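Local coordinates for pyoverdine biosynthesis protein PvcA (Pseudomonas aeruginosa, PDB 3E59) that builds the isonitrile group on L-tyrosine, taking its carbon atom from C2 of ribulose 5-phosphate, in the biosynthesis of paerucumarin, at residues A56-E61 and F248-R253; A69-P74 and Y207-T212; D121-G126 and Y231-R236. All blocks are in the same frame, centred on the assembly; numbering follows the deposited sequence.

Interaction 1. Residues A56-E61 and F248-R253; sequences AGEPIE and FPRAIR. With PO4 (phosphate ion), chain E.
Glu-61 and Ile-252 open the pairing of two parallel strands: Ile-252 N donates to Glu-61 O over 2.8 Å, with an N-H...O angle of 156°. Ile-252 also bonds to the backbone of Val-63, so it straddles two alternate residues of its neighbour, the regular parallel pattern. The same carbonyl, Glu-61 O, receives a CA-H...O contact from Ala-251 CA at 3.4 Å.

The salt bridge lies before the strands begin. Arg-250 grips a single oxygen with both terminal nitrogens: NH2 lies 2.7 Å from Glu-58 OE1 and NH1 3.1 Å from it. OE1 sits in the guanidinium plane, yet the carboxylate is turned 77° against that plane. NH1 meets the syn lone pair, whereas NH2 comes from above the carboxylate. Glu-61 OE2 stands 4.2 Å from Arg-250 NH2, well out of the guanidinium plane, and would add only an electrostatic pull.

Apolar contact is slight. Ile-60 CG2 touches Ile-252 CG1 at 4.0 Å, and the CB atoms of Glu-61 and Ala-251 also touch.

Arg-253 turns away from this pairing. Its chain bends at chi2 (60°), which turns CD aside, and the guanidinium binds a phosphate ion, probably from the crystallisation liquor, edge-on: NH1 to O3 at 3.1 Å and NH2 to O4 at 2.8 Å. Ser-255, His-257, Gln-259 and Lys-265 also hydrogen-bond the phosphate.

Strand 60-64 is the middle strand of a five-stranded parallel sheet and 252-255 lies next to it; the 3-2-1-4-5 order is consistent with Rossmann-like folds. Strand 108-112 flanks the first and strand 265-267 the second, while helix 35-55 covers Glu-61 and Arg-250 through Phe-53 and Ile-252 through Gln-46 and Arg-49.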
loop_
_atom_site.group_PDB
_atom_site.type_symbol
_atom_site.label_atom_id
_atom_site.label_comp_id
_atom_site.label_asym_id
_atom_site.label_seq_id
_atom_site.Cartn_x
_atom_site.Cartn_y
_atom_site.Cartn_z
ATOM N N ALA A 56 -4.162 -26.082 9.841
ATOM C CA ALA A 56 -4.859 -25.835 11.101
ATOM C C ALA A 56 -6.362 -25.590 10.928
ATOM O O ALA A 56 -7.057 -25.314 11.906
ATOM C CB ALA A 56 -4.201 -24.674 11.851
ATOM N N GLY A 57 -6.855 -25.687 9.692
ATOM C CA GLY A 57 -8.258 -25.405 9.385
ATOM C C GLY A 57 -8.681 -23.998 9.778
ATOM O O GLY A 57 -9.843 -23.757 10.085
ATOM N N GLU A 58 -7.726 -23.070 9.777
ATOM C CA GLU A 58 -7.976 -21.687 10.172
ATOM C C GLU A 58 -8.107 -20.820 8.924
ATOM O O GLU A 58 -7.570 -21.175 7.868
ATOM C CB GLU A 58 -6.824 -21.150 11.019
ATOM C CG GLU A 58 -6.682 -21.743 12.409
ATOM C CD GLU A 58 -5.282 -21.540 12.974
ATOM O OE1 GLU A 58 -4.377 -21.110 12.216
ATOM O OE2 GLU A 58 -5.082 -21.823 14.175
ATOM N N PRO A 59 -8.814 -19.680 9.032
ATOM C CA PRO A 59 -8.856 -18.778 7.874
ATOM C C PRO A 59 -7.460 -18.213 7.589
ATOM O O PRO A 59 -6.668 -18.007 8.522
ATOM C CB PRO A 59 -9.835 -17.669 8.306
ATOM C CG PRO A 59 -10.555 -18.214 9.512
ATOM C CD PRO A 59 -9.594 -19.161 10.172
ATOM N N ILE A 60 -7.152 -17.991 6.317
ATOM C CA ILE A 60 -5.839 -17.458 5.944
ATOM C C ILE A 60 -5.782 -15.949 6.238
ATOM O O ILE A 60 -6.602 -15.175 5.734
ATOM C CB ILE A 60 -5.515 -17.749 4.460
ATOM C CG1 ILE A 60 -5.686 -19.244 4.157
ATOM C CG2 ILE A 60 -4.087 -17.274 4.091
ATOM C CD1 ILE A 60 -5.931 -19.533 2.687
ATOM N N GLU A 61 -4.830 -15.543 7.077
ATOM C CA GLU A 61 -4.626 -14.129 7.407
ATOM C C GLU A 61 -3.615 -13.484 6.460
ATOM O O GLU A 61 -2.528 -14.046 6.196
ATOM C CB GLU A 61 -4.147 -13.958 8.862
ATOM C CG GLU A 61 -5.110 -14.484 9.934
ATOM C CD GLU A 61 -4.475 -14.542 11.339
ATOM O OE1 GLU A 61 -3.789 -13.576 11.747
ATOM O OE2 GLU A 61 -4.671 -15.562 12.041
ATOM N N PHE A 248 1.366 -10.015 14.246
ATOM C CA PHE A 248 0.761 -11.054 13.391
ATOM C C PHE A 248 1.845 -11.899 12.729
ATOM O O PHE A 248 2.042 -11.793 11.515
ATOM C CB PHE A 248 -0.106 -10.431 12.277
ATOM C CG PHE A 248 -1.089 -9.400 12.759
ATOM C CD1 PHE A 248 -2.172 -9.769 13.564
ATOM C CD2 PHE A 248 -0.936 -8.059 12.404
ATOM C CE1 PHE A 248 -3.081 -8.812 14.021
ATOM C CE2 PHE A 248 -1.832 -7.093 12.850
ATOM C CZ PHE A 248 -2.911 -7.468 13.665
ATOM N N PRO A 249 2.543 -12.750 13.508
ATOM C CA PRO A 249 3.713 -13.475 12.975
ATOM C C PRO A 249 3.447 -14.349 11.730
ATOM O O PRO A 249 4.261 -14.357 10.800
ATOM C CB PRO A 249 4.151 -14.348 14.162
ATOM C CG PRO A 249 3.605 -13.644 15.373
ATOM C CD PRO A 249 2.283 -13.113 14.918
ATOM N N ARG A 250 2.316 -15.044 11.699
ATOM C CA ARG A 250 2.065 -16.033 10.657
ATOM C C ARG A 250 1.413 -15.460 9.396
ATOM O O ARG A 250 1.526 -16.043 8.319
ATOM C CB ARG A 250 1.221 -17.188 11.200
ATOM C CG ARG A 250 1.788 -17.856 12.468
ATOM C CD ARG A 250 0.984 -19.114 12.804
ATOM N NE ARG A 250 -0.416 -18.792 13.078
ATOM C CZ ARG A 250 -1.459 -19.549 12.745
ATOM N NH1 ARG A 250 -1.291 -20.705 12.107
ATOM N NH2 ARG A 250 -2.682 -19.136 13.046
ATOM N N ALA A 251 0.745 -14.321 9.530
ATOM C CA ALA A 251 0.000 -13.730 8.425
ATOM C C ALA A 251 0.864 -13.630 7.172
ATOM O O ALA A 251 2.079 -13.353 7.251
ATOM C CB ALA A 251 -0.529 -12.353 8.807
ATOM N N ILE A 252 0.226 -13.860 6.026
ATOM C CA ILE A 252 0.853 -13.647 4.731
ATOM C C ILE A 252 0.998 -12.148 4.580
ATOM O O ILE A 252 0.030 -11.400 4.737
ATOM C CB ILE A 252 0.020 -14.247 3.550
ATOM C CG1 ILE A 252 -0.444 -15.689 3.840
ATOM C CG2 ILE A 252 0.779 -14.136 2.216
ATOM C CD1 ILE A 252 0.631 -16.637 4.305
ATOM N N ARG A 253 2.221 -11.717 4.301
ATOM C CA ARG A 253 2.562 -10.314 4.248
ATOM C C ARG A 253 2.388 -9.719 2.826
ATOM O O ARG A 253 3.222 -9.942 1.927
ATOM C CB ARG A 253 3.995 -10.145 4.771
ATOM C CG ARG A 253 4.535 -8.713 4.811
ATOM C CD ARG A 253 3.727 -7.739 5.712
ATOM N NE ARG A 253 4.606 -6.633 6.095
ATOM C CZ ARG A 253 4.945 -5.643 5.278
ATOM N NH1 ARG A 253 4.452 -5.602 4.048
ATOM N NH2 ARG A 253 5.784 -4.706 5.681
HETATM P P PO4 E . 6.594 -2.373 2.803
HETATM O O1 PO4 E . 7.544 -2.297 1.633
HETATM O O2 PO4 E . 6.221 -0.955 3.199
HETATM O O3 PO4 E . 5.349 -3.188 2.391
HETATM O O4 PO4 E . 7.277 -3.005 3.987
#

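Interaction 2. Residues A69-P74 and Y207-T212; sequences AKSPNP and YEDGLT
The carboxamide of Asn-73 is directed at the end of helix 193-210, where ND2 donates to two backbone carbonyls. Asn-73 ND2 lies only 2.6 Å from Glu-208 O, with an N-H...O angle of 143°, and this bond lies in the plane of both amide and carbonyl. The bond to Leu-211 O, 3.1 Å from Asn-73 ND2, differs: the donor stands above the carbonyl plane, almost perpendicular to the C=O bond. CG is anti to the backbone N (chi1 -172°). Separately, Asn-73 CB lies 3.2 Å from Asp-209 O. The other end of the amide, Asn-73 OD1, accepts from Gly-75 N and lies 3.7 Å from Thr-212 CG2. With both ends engaged, the amide's rotation is well defined.

Ser-71 OG meets Asp-209 OD1 at 2.7 Å, approaching from above the carboxylate plane. As Ser-71 OG also accepts from Asn-73 N at 3.1 Å in an ST turn, it both receives and gives a hydrogen bond, tying the two polar arms together. Lys-76 forms a salt bridge to the same OD1, and Pro-72 CD rests 3.6 Å from Asp-209 OD2, the two side chains crossing at about a right angle.

The segment 69-74 runs between strand 60-64 and helix 84-103, and Ser-71 pairs with the backbone of Trp-281. On the partner side, Tyr-207 packs helix 193-210 against helix 219-247.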
loop_
_atom_site.group_PDB
_atom_site.type_symbol
_atom_site.label_atom_id
_atom_site.label_comp_id
_atom_site.label_asym_id
_atom_site.label_seq_id
_atom_site.Cartn_x
_atom_site.Cartn_y
_atom_site.Cartn_z
ATOM N N ALA A 69 -3.300 7.908 3.643
ATOM C CA ALA A 69 -3.986 9.178 3.464
ATOM C C ALA A 69 -3.726 9.527 2.033
ATOM O O ALA A 69 -2.791 9.001 1.429
ATOM C CB ALA A 69 -3.405 10.270 4.370
ATOM N N LYS A 70 -4.554 10.407 1.483
ATOM C CA LYS A 70 -4.333 10.908 0.135
ATOM C C LYS A 70 -3.034 11.733 0.082
ATOM O O LYS A 70 -2.643 12.361 1.076
ATOM C CB LYS A 70 -5.537 11.748 -0.297
ATOM C CG LYS A 70 -6.172 11.340 -1.632
ATOM C CD LYS A 70 -6.950 10.055 -1.557
ATOM C CE LYS A 70 -7.927 9.931 -2.721
ATOM N NZ LYS A 70 -7.664 8.793 -3.643
ATOM N N SER A 71 -2.352 11.711 -1.065
ATOM C CA SER A 71 -1.245 12.648 -1.309
ATOM C C SER A 71 -1.681 14.089 -0.994
ATOM O O SER A 71 -2.812 14.477 -1.326
ATOM C CB SER A 71 -0.782 12.543 -2.762
ATOM O OG SER A 71 -0.101 13.714 -3.188
ATOM N N PRO A 72 -0.788 14.893 -0.365
ATOM C CA PRO A 72 -1.159 16.275 -0.028
ATOM C C PRO A 72 -1.163 17.194 -1.243
ATOM O O PRO A 72 -1.560 18.347 -1.137
ATOM C CB PRO A 72 -0.064 16.702 0.952
ATOM C CG PRO A 72 1.137 15.877 0.544
ATOM C CD PRO A 72 0.590 14.565 0.064
ATOM N N ASN A 73 -0.712 16.681 -2.381
ATOM C CA ASN A 73 -0.633 17.448 -3.614
ATOM C C ASN A 73 -1.991 17.451 -4.324
ATOM O O ASN A 73 -2.424 16.408 -4.827
ATOM C CB ASN A 73 0.458 16.852 -4.522
ATOM C CG ASN A 73 0.743 17.699 -5.758
ATOM O OD1 ASN A 73 -0.038 18.588 -6.120
ATOM N ND2 ASN A 73 1.876 17.427 -6.413
ATOM N N PRO A 74 -2.650 18.634 -4.403
ATOM C CA PRO A 74 -3.965 18.717 -5.056
ATOM C C PRO A 74 -3.908 18.438 -6.558
ATOM O O PRO A 74 -4.944 18.245 -7.190
ATOM C CB PRO A 74 -4.411 20.170 -4.805
ATOM C CG PRO A 74 -3.439 20.741 -3.801
ATOM C CD PRO A 74 -2.186 19.947 -3.915
ATOM N N TYR A 207 8.958 13.677 -3.974
ATOM C CA TYR A 207 9.212 14.769 -4.911
ATOM C C TYR A 207 7.925 15.209 -5.626
ATOM O O TYR A 207 7.608 16.402 -5.688
ATOM C CB TYR A 207 10.304 14.362 -5.910
ATOM C CG TYR A 207 10.460 15.312 -7.071
ATOM C CD1 TYR A 207 11.193 16.491 -6.925
ATOM C CD2 TYR A 207 9.901 15.026 -8.320
ATOM C CE1 TYR A 207 11.357 17.367 -7.979
ATOM C CE2 TYR A 207 10.053 15.914 -9.398
ATOM C CZ TYR A 207 10.788 17.080 -9.207
ATOM O OH TYR A 207 10.968 17.991 -10.221
ATOM N N GLU A 208 7.181 14.243 -6.146
ATOM C CA GLU A 208 5.925 14.521 -6.837
ATOM C C GLU A 208 4.842 15.098 -5.920
ATOM O O GLU A 208 4.060 15.946 -6.345
ATOM C CB GLU A 208 5.456 13.290 -7.612
ATOM C CG GLU A 208 6.340 13.050 -8.849
ATOM C CD GLU A 208 5.961 11.837 -9.685
ATOM O OE1 GLU A 208 4.972 11.138 -9.389
ATOM O OE2 GLU A 208 6.680 11.572 -10.662
ATOM N N ASP A 209 4.828 14.671 -4.659
ATOM C CA ASP A 209 3.976 15.293 -3.639
ATOM C C ASP A 209 4.252 16.791 -3.475
ATOM O O ASP A 209 3.334 17.556 -3.185
ATOM C CB ASP A 209 4.196 14.626 -2.281
ATOM C CG ASP A 209 3.328 13.390 -2.073
ATOM O OD1 ASP A 209 2.486 13.058 -2.945
ATOM O OD2 ASP A 209 3.496 12.762 -1.005
ATOM N N GLY A 210 5.521 17.191 -3.626
ATOM C CA GLY A 210 5.932 18.588 -3.462
ATOM C C GLY A 210 5.789 19.427 -4.722
ATOM O O GLY A 210 5.774 20.655 -4.659
ATOM N N LEU A 211 5.691 18.758 -5.868
ATOM C CA LEU A 211 5.527 19.417 -7.157
ATOM C C LEU A 211 4.084 19.825 -7.374
ATOM O O LEU A 211 3.442 19.352 -8.309
ATOM C CB LEU A 211 5.928 18.481 -8.298
ATOM C CG LEU A 211 7.221 18.701 -9.076
ATOM C CD1 LEU A 211 7.186 17.781 -10.294
ATOM C CD2 LEU A 211 7.416 20.157 -9.503
ATOM N N THR A 212 3.576 20.688 -6.503
ATOM C CA THR A 212 2.219 21.206 -6.622
ATOM C C THR A 212 2.138 22.067 -7.890
ATOM O O THR A 212 3.066 22.815 -8.167
ATOM C CB THR A 212 1.820 22.010 -5.359
ATOM O OG1 THR A 212 2.750 23.079 -5.147
ATOM C CG2 THR A 212 1.837 21.109 -4.126
#

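Interaction 3. Residues D121-G126 and Y231-R236; sequences DLVRIG and YGVIQR
Arg-236 N donates to Gly-232 O over 2.9 Å, an ordinary helical bond that marks out one turn of helix 219-247, and Leu-122 lies against both residues it joins. The leucine CD1 does most of the touching. Leu-122 CD1 sits 3.5 Å from Gly-232 C and 3.8 Å from Arg-236 CG, so the methyl rests against the backbone of one residue and the side chain of the other.

The guanidinium of Arg-236 folds over the same methyl. A bend at chi2 (-59°) turns CD out of an extended course, and CD1 of Leu-122 ends 3.9 Å above the guanidinium plane, over its centre. This is apolar packing against a flat face, leaving the edge available to hydrogen-bond acceptors; NH1 indeed donates to Val-118 O. Gly-232 presents bare backbone here, which allows Leu-122 CD2 to lie 4.2 Å from Gly-232 CA.

Residues 232, 233 and 236 thus form one face of the helix, in the i, i+1, i+4 spacing of a single turn. The opposing segment connects helix 116-119 to helix 127-144, for which Gly-126 is the N-cap residue, within the beta-alpha-beta crossover between parallel strands 108-112 and 149-151.

Beside the leucine, the two valines complete the apolar surface. Val-233 CG2 meets Val-123 CG1 at 3.9 Å and Leu-122 CB at 4.1 Å, the valine side chains crossing at about a right angle. Helix 193-210 adjoins this patch, with Leu-206 on Val-123 and Ile-202 on Val-233; Leu-122 O accepts a hydrogen bond from Arg-229 NH1.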
loop_
_atom_site.group_PDB
_atom_site.type_symbol
_atom_site.label_atom_id
_atom_site.label_comp_id
_atom_site.label_asym_id
_atom_site.label_seq_id
_atom_site.Cartn_x
_atom_site.Cartn_y
_atom_site.Cartn_z
ATOM N N ASP A 121 5.409 14.126 10.330
ATOM C CA ASP A 121 5.840 15.281 9.543
ATOM C C ASP A 121 6.665 14.908 8.317
ATOM O O ASP A 121 7.086 15.796 7.565
ATOM C CB ASP A 121 6.601 16.297 10.424
ATOM C CG ASP A 121 7.938 15.751 10.959
ATOM O OD1 ASP A 121 8.829 15.403 10.148
ATOM O OD2 ASP A 121 8.107 15.699 12.203
ATOM N N LEU A 122 6.910 13.610 8.118
ATOM C CA LEU A 122 7.765 13.169 7.016
ATOM C C LEU A 122 7.079 13.290 5.658
ATOM O O LEU A 122 7.722 13.674 4.680
ATOM C CB LEU A 122 8.332 11.755 7.244
ATOM C CG LEU A 122 9.600 11.630 8.102
ATOM C CD1 LEU A 122 9.796 10.189 8.535
ATOM C CD2 LEU A 122 10.879 12.166 7.391
ATOM N N VAL A 123 5.784 12.971 5.601
ATOM C CA VAL A 123 5.003 13.130 4.364
ATOM C C VAL A 123 4.121 14.390 4.378
ATOM O O VAL A 123 3.563 14.780 3.347
ATOM C CB VAL A 123 4.217 11.840 3.967
ATOM C CG1 VAL A 123 5.175 10.650 3.876
ATOM C CG2 VAL A 123 3.094 11.538 4.937
ATOM N N ARG A 124 4.027 15.021 5.546
ATOM C CA ARG A 124 3.404 16.337 5.705
ATOM C C ARG A 124 1.885 16.332 5.504
ATOM O O ARG A 124 1.309 17.190 4.833
ATOM C CB ARG A 124 4.118 17.399 4.850
ATOM C CG ARG A 124 5.546 17.701 5.343
ATOM C CD ARG A 124 6.473 18.130 4.226
ATOM N NE ARG A 124 7.812 18.437 4.734
ATOM C CZ ARG A 124 8.819 18.899 3.993
ATOM N NH1 ARG A 124 8.655 19.106 2.691
ATOM N NH2 ARG A 124 9.993 19.152 4.555
ATOM N N ILE A 125 1.249 15.345 6.116
ATOM C CA ILE A 125 -0.197 15.284 6.207
ATOM C C ILE A 125 -0.478 15.354 7.699
ATOM O O ILE A 125 0.061 14.554 8.471
ATOM C CB ILE A 125 -0.749 13.986 5.555
ATOM C CG1 ILE A 125 -0.400 13.953 4.061
ATOM C CG2 ILE A 125 -2.266 13.856 5.749
ATOM C CD1 ILE A 125 -0.369 12.556 3.457
ATOM N N GLY A 126 -1.283 16.338 8.110
ATOM C CA GLY A 126 -1.589 16.552 9.527
ATOM C C GLY A 126 -2.389 15.403 10.111
ATOM O O GLY A 126 -3.080 14.695 9.375
ATOM N N TYR A 231 14.697 8.374 3.192
ATOM C CA TYR A 231 15.278 7.524 4.246
ATOM C C TYR A 231 14.355 7.382 5.468
ATOM O O TYR A 231 14.167 6.282 5.996
ATOM C CB TYR A 231 16.642 8.061 4.694
ATOM C CG TYR A 231 17.729 7.939 3.644
ATOM C CD1 TYR A 231 18.183 6.679 3.244
ATOM C CD2 TYR A 231 18.302 9.076 3.050
ATOM C CE1 TYR A 231 19.172 6.539 2.284
ATOM C CE2 TYR A 231 19.316 8.937 2.079
ATOM C CZ TYR A 231 19.733 7.658 1.710
ATOM O OH TYR A 231 20.701 7.443 0.773
ATOM N N GLY A 232 13.802 8.509 5.924
ATOM C CA GLY A 232 12.893 8.524 7.077
ATOM C C GLY A 232 11.614 7.735 6.846
ATOM O O GLY A 232 11.184 6.959 7.705
ATOM N N VAL A 233 11.006 7.928 5.682
ATOM C CA VAL A 233 9.780 7.205 5.304
ATOM C C VAL A 233 9.980 5.686 5.279
ATOM O O VAL A 233 9.171 4.936 5.832
ATOM C CB VAL A 233 9.219 7.721 3.943
ATOM C CG1 VAL A 233 8.020 6.889 3.465
ATOM C CG2 VAL A 233 8.824 9.171 4.059
ATOM N N ILE A 234 11.063 5.240 4.644
ATOM C CA ILE A 234 11.456 3.829 4.646
ATOM C C ILE A 234 11.667 3.339 6.084
ATOM O O ILE A 234 11.196 2.252 6.452
ATOM C CB ILE A 234 12.756 3.609 3.813
ATOM C CG1 ILE A 234 12.583 4.063 2.351
ATOM C CG2 ILE A 234 13.227 2.180 3.878
ATOM C CD1 ILE A 234 11.432 3.416 1.644
ATOM N N GLN A 235 12.365 4.143 6.897
ATOM C CA GLN A 235 12.612 3.794 8.308
ATOM C C GLN A 235 11.290 3.522 9.029
ATOM O O GLN A 235 11.147 2.498 9.688
ATOM C CB GLN A 235 13.389 4.902 9.042
ATOM C CG GLN A 235 13.716 4.573 10.501
ATOM C CD GLN A 235 14.065 5.802 11.309
ATOM O OE1 GLN A 235 13.384 6.827 11.230
ATOM N NE2 GLN A 235 15.131 5.705 12.107
ATOM N N ARG A 236 10.332 4.438 8.894
ATOM C CA ARG A 236 8.998 4.266 9.480
ATOM C C ARG A 236 8.230 3.074 8.918
ATOM O O ARG A 236 7.635 2.304 9.685
ATOM C CB ARG A 236 8.148 5.534 9.330
ATOM C CG ARG A 236 8.738 6.780 9.964
ATOM C CD ARG A 236 8.988 6.628 11.463
ATOM N NE ARG A 236 9.828 7.725 11.932
ATOM C CZ ARG A 236 9.381 8.937 12.245
ATOM N NH1 ARG A 236 8.082 9.227 12.168
ATOM N NH2 ARG A 236 10.245 9.862 12.637
#

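All three contacts are partly buried, but their chemistry differs. Interaction 1 joins two sheet strands, combining a backbone bond with a salt bridge at the more exposed strand approach. Interaction 2 relies on polar side chains meeting a helix end, and interaction 3 on apolar packing against a helix side. The latter two are neighbours, with centres 13 Å apart: Ile-125 CD1 lies 3.3 Å from Lys-70 O, joining their loops, while their helices, 193-210 and 219-247, are consecutive in the chain. Interaction 1 lies across the chain's centre from interaction 2, about 35 Å between centres, and both other contacts are nested within the loop it closes.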